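Local coordinates for protein succinylglutamate desuccinylase/aspartoacylase (Shewanella frigidimarina, PDB 3LWU) that carries a bound zinc ion and is probably a hydrolase of the succinylglutamate desuccinylase/aspartoacylase family, acting on ester bonds, at residues L357-H366 against E377-V385. Residues are numbered along the deposited sequence; the frame is centred on the assembly and turned at random.
Sequences LPMDCVPILH and ELYKVMTNV
Strands 362-366 and 377-382 run antiparallel, their axes 4.4 Å apart at the closest and their directions 142° from one another. Val362 and Met382 exchange both backbone hydrogen bonds. Past the Pro363-Val381 pair the register slips by one residue: Lys380 O accepts Ile364 N at 2.8 Å and a weak second bond from Leu365 N at 3.4 Å, while Lys380 N returns to Leu365 O. This is a classic beta bulge, and it shows how one extra residue can be absorbed without breaking the ladder. Strand 310-314 pairs antiparallel with 377-382, and 196-204 with 362-366, so the bulged pair joins these two strands. On one face of the sheet, His366 sets its CB over the centre of the Tyr379 ring, a CH-pi contact 3.5 Å from the centroid and only 6° off the ring normal. A chi1 of 71° swings the imidazole to the side of Tyr379, where the two rings meet obliquely; Tyr323 stacks on the imidazole, and Tyr379 OH bonds to Ala325 O. Pro363 CB touches the same phenol at CD2, and Cys361 SG meets Val381 CB at 3.8 Å. From the bulge, Ile364 CG1 crosses the extended selenomethionine Met382, 3.7 Å from its CG, with Tyr218 packing on both. On the face of Leu365 and Lys380 these two side chains lie side by side, CD1 of the first against CG of the second, the Leu365 side chain about 9 Å from that of the zinc ligand Glu66.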
loop_
_atom_site.group_PDB
_atom_site.type_symbol
_atom_site.label_atom_id
_atom_site.label_comp_id
_atom_site.label_asym_id
_atom_site.label_seq_id
_atom_site.Cartn_x
_atom_site.Cartn_y
_atom_site.Cartn_z
ATOM N N LEU A 357 11.522 19.688 24.624
ATOM C CA LEU A 357 11.113 18.763 25.697
ATOM C C LEU A 357 11.450 19.367 27.043
ATOM O O LEU A 357 12.391 20.157 27.146
ATOM C CB LEU A 357 11.830 17.418 25.567
ATOM C CG LEU A 357 11.483 16.682 24.280
ATOM C CD1 LEU A 357 12.147 15.314 24.197
ATOM C CD2 LEU A 357 9.942 16.556 24.112
ATOM N N PRO A 358 10.691 18.995 28.087
ATOM C CA PRO A 358 10.932 19.575 29.434
ATOM C C PRO A 358 12.094 18.956 30.250
ATOM O O PRO A 358 12.449 19.501 31.290
ATOM C CB PRO A 358 9.593 19.362 30.161
ATOM C CG PRO A 358 9.007 18.099 29.468
ATOM C CD PRO A 358 9.419 18.249 28.002
HETATM N N MSE A 359 12.667 17.845 29.797
HETATM C CA MSE A 359 13.818 17.221 30.470
HETATM C C MSE A 359 14.968 16.990 29.468
HETATM O O MSE A 359 14.749 16.973 28.238
HETATM C CB MSE A 359 13.383 15.895 31.106
HETATM C CG MSE A 359 13.288 14.690 30.134
HETATM SE SE MSE A 359 11.811 14.791 28.869
HETATM C CE MSE A 359 10.470 14.440 30.303
ATOM N N ASP A 360 16.175 16.812 29.982
ATOM C CA ASP A 360 17.301 16.435 29.133
ATOM C C ASP A 360 17.078 15.040 28.577
ATOM O O ASP A 360 16.532 14.169 29.241
ATOM C CB ASP A 360 18.634 16.431 29.895
ATOM C CG ASP A 360 19.000 17.782 30.441
ATOM O OD1 ASP A 360 18.424 18.810 30.004
ATOM O OD2 ASP A 360 19.850 17.807 31.353
ATOM N N CYS A 361 17.508 14.818 27.350
ATOM C CA CYS A 361 17.375 13.495 26.767
ATOM C C CYS A 361 18.480 13.242 25.788
ATOM O O CYS A 361 19.238 14.147 25.477
ATOM C CB CYS A 361 16.011 13.359 26.098
ATOM S SG CYS A 361 15.774 14.273 24.559
ATOM N N VAL A 362 18.582 11.993 25.327
ATOM C CA VAL A 362 19.362 11.648 24.135
ATOM C C VAL A 362 18.386 11.119 23.097
ATOM O O VAL A 362 17.882 9.996 23.227
ATOM C CB VAL A 362 20.471 10.609 24.470
ATOM C CG1 VAL A 362 21.226 10.180 23.236
ATOM C CG2 VAL A 362 21.441 11.172 25.539
ATOM N N PRO A 363 18.087 11.920 22.053
ATOM C CA PRO A 363 17.248 11.404 21.018
ATOM C C PRO A 363 17.927 10.251 20.274
ATOM O O PRO A 363 19.117 10.366 19.898
ATOM C CB PRO A 363 17.044 12.616 20.082
ATOM C CG PRO A 363 17.343 13.785 20.895
ATOM C CD PRO A 363 18.435 13.322 21.799
ATOM N N ILE A 364 17.192 9.146 20.073
ATOM C CA ILE A 364 17.793 7.947 19.469
ATOM C C ILE A 364 17.432 7.788 18.004
ATOM O O ILE A 364 18.285 7.438 17.199
ATOM C CB ILE A 364 17.436 6.674 20.269
ATOM C CG1 ILE A 364 18.147 6.715 21.611
ATOM C CG2 ILE A 364 17.812 5.392 19.510
ATOM C CD1 ILE A 364 19.701 6.851 21.468
ATOM N N LEU A 365 16.162 8.019 17.675
ATOM C CA LEU A 365 15.665 7.844 16.326
ATOM C C LEU A 365 14.502 8.781 16.088
ATOM O O LEU A 365 13.827 9.238 17.033
ATOM C CB LEU A 365 15.248 6.372 16.065
ATOM C CG LEU A 365 14.203 5.754 16.980
ATOM C CD1 LEU A 365 12.758 5.956 16.438
ATOM C CD2 LEU A 365 14.461 4.243 17.226
ATOM N N HIS A 366 14.276 9.076 14.816
ATOM C CA HIS A 366 13.079 9.803 14.429
ATOM C C HIS A 366 12.400 9.227 13.195
ATOM O O HIS A 366 12.962 8.420 12.470
ATOM C CB HIS A 366 13.347 11.325 14.287
ATOM C CG HIS A 366 14.178 11.732 13.111
ATOM N ND1 HIS A 366 13.685 11.797 11.819
ATOM C CD2 HIS A 366 15.458 12.186 13.047
ATOM C CE1 HIS A 366 14.638 12.243 11.009
ATOM N NE2 HIS A 366 15.729 12.479 11.726
ATOM N N GLU A 377 4.398 9.184 15.597
ATOM C CA GLU A 377 5.638 9.118 16.381
ATOM C C GLU A 377 6.703 9.996 15.734
ATOM O O GLU A 377 6.939 9.836 14.558
ATOM C CB GLU A 377 6.163 7.691 16.402
ATOM C CG GLU A 377 7.480 7.491 17.190
ATOM C CD GLU A 377 8.434 6.506 16.482
ATOM O OE1 GLU A 377 8.982 6.822 15.348
ATOM O OE2 GLU A 377 8.618 5.429 17.046
ATOM N N LEU A 378 7.277 10.956 16.459
ATOM C CA LEU A 378 8.280 11.857 15.877
ATOM C C LEU A 378 9.655 11.343 16.217
ATOM O O LEU A 378 10.470 11.176 15.332
ATOM C CB LEU A 378 8.130 13.317 16.336
ATOM C CG LEU A 378 6.991 14.155 15.763
ATOM C CD1 LEU A 378 6.989 15.558 16.355
ATOM C CD2 LEU A 378 7.031 14.174 14.259
ATOM N N TYR A 379 9.901 11.140 17.513
ATOM C CA TYR A 379 11.150 10.617 18.029
ATOM C C TYR A 379 10.932 9.576 19.123
ATOM O O TYR A 379 9.909 9.564 19.834
ATOM C CB TYR A 379 11.999 11.710 18.704
ATOM C CG TYR A 379 12.872 12.595 17.837
ATOM C CD1 TYR A 379 12.347 13.742 17.219
ATOM C CD2 TYR A 379 14.256 12.372 17.733
ATOM C CE1 TYR A 379 13.151 14.582 16.461
ATOM C CE2 TYR A 379 15.071 13.212 16.952
ATOM C CZ TYR A 379 14.508 14.324 16.324
ATOM O OH TYR A 379 15.280 15.207 15.584
ATOM N N LYS A 380 11.961 8.765 19.322
ATOM C CA LYS A 380 12.154 8.064 20.591
ATOM C C LYS A 380 13.415 8.608 21.232
ATOM O O LYS A 380 14.447 8.750 20.549
ATOM C CB LYS A 380 12.277 6.572 20.397
ATOM C CG LYS A 380 11.023 5.853 19.914
ATOM C CD LYS A 380 11.102 4.501 20.529
ATOM C CE LYS A 380 10.451 3.381 19.813
ATOM N NZ LYS A 380 10.833 2.221 20.709
ATOM N N VAL A 381 13.327 8.933 22.519
ATOM C CA VAL A 381 14.403 9.559 23.224
ATOM C C VAL A 381 14.668 8.818 24.558
ATOM O O VAL A 381 13.745 8.316 25.200
ATOM C CB VAL A 381 14.100 11.051 23.497
ATOM C CG1 VAL A 381 13.725 11.805 22.178
ATOM C CG2 VAL A 381 13.019 11.199 24.577
HETATM N N MSE A 382 15.930 8.735 24.941
HETATM C CA MSE A 382 16.298 8.155 26.213
HETATM C C MSE A 382 16.353 9.275 27.242
HETATM O O MSE A 382 16.847 10.383 26.955
HETATM C CB MSE A 382 17.673 7.495 26.141
HETATM C CG MSE A 382 17.774 6.320 25.235
HETATM SE SE MSE A 382 19.588 5.671 25.350
HETATM C CE MSE A 382 19.363 3.954 24.523
ATOM N N THR A 383 15.865 8.977 28.432
ATOM C CA THR A 383 15.945 9.905 29.552
ATOM C C THR A 383 16.663 9.176 30.706
ATOM O O THR A 383 16.808 7.958 30.682
ATOM C CB THR A 383 14.518 10.385 29.992
ATOM O OG1 THR A 383 13.746 9.262 30.418
ATOM C CG2 THR A 383 13.777 11.045 28.834
ATOM N N ASN A 384 17.117 9.924 31.706
ATOM C CA ASN A 384 17.832 9.334 32.836
ATOM C C ASN A 384 18.983 8.432 32.345
ATOM O O ASN A 384 19.123 7.283 32.769
ATOM C CB ASN A 384 16.844 8.587 33.741
ATOM C CG ASN A 384 15.824 9.534 34.379
ATOM O OD1 ASN A 384 16.165 10.638 34.766
ATOM N ND2 ASN A 384 14.590 9.107 34.478
ATOM N N VAL A 385 19.773 8.979 31.422
ATOM C CA VAL A 385 20.874 8.270 30.799
ATOM C C VAL A 385 22.064 8.317 31.745
ATOM O O VAL A 385 22.224 9.255 32.498
ATOM C CB VAL A 385 21.231 8.914 29.433
ATOM C CG1 VAL A 385 22.395 8.221 28.763
ATOM C CG2 VAL A 385 20.029 8.881 28.508
HETATM O O HOH W 1 16.705 12.710 31.404
#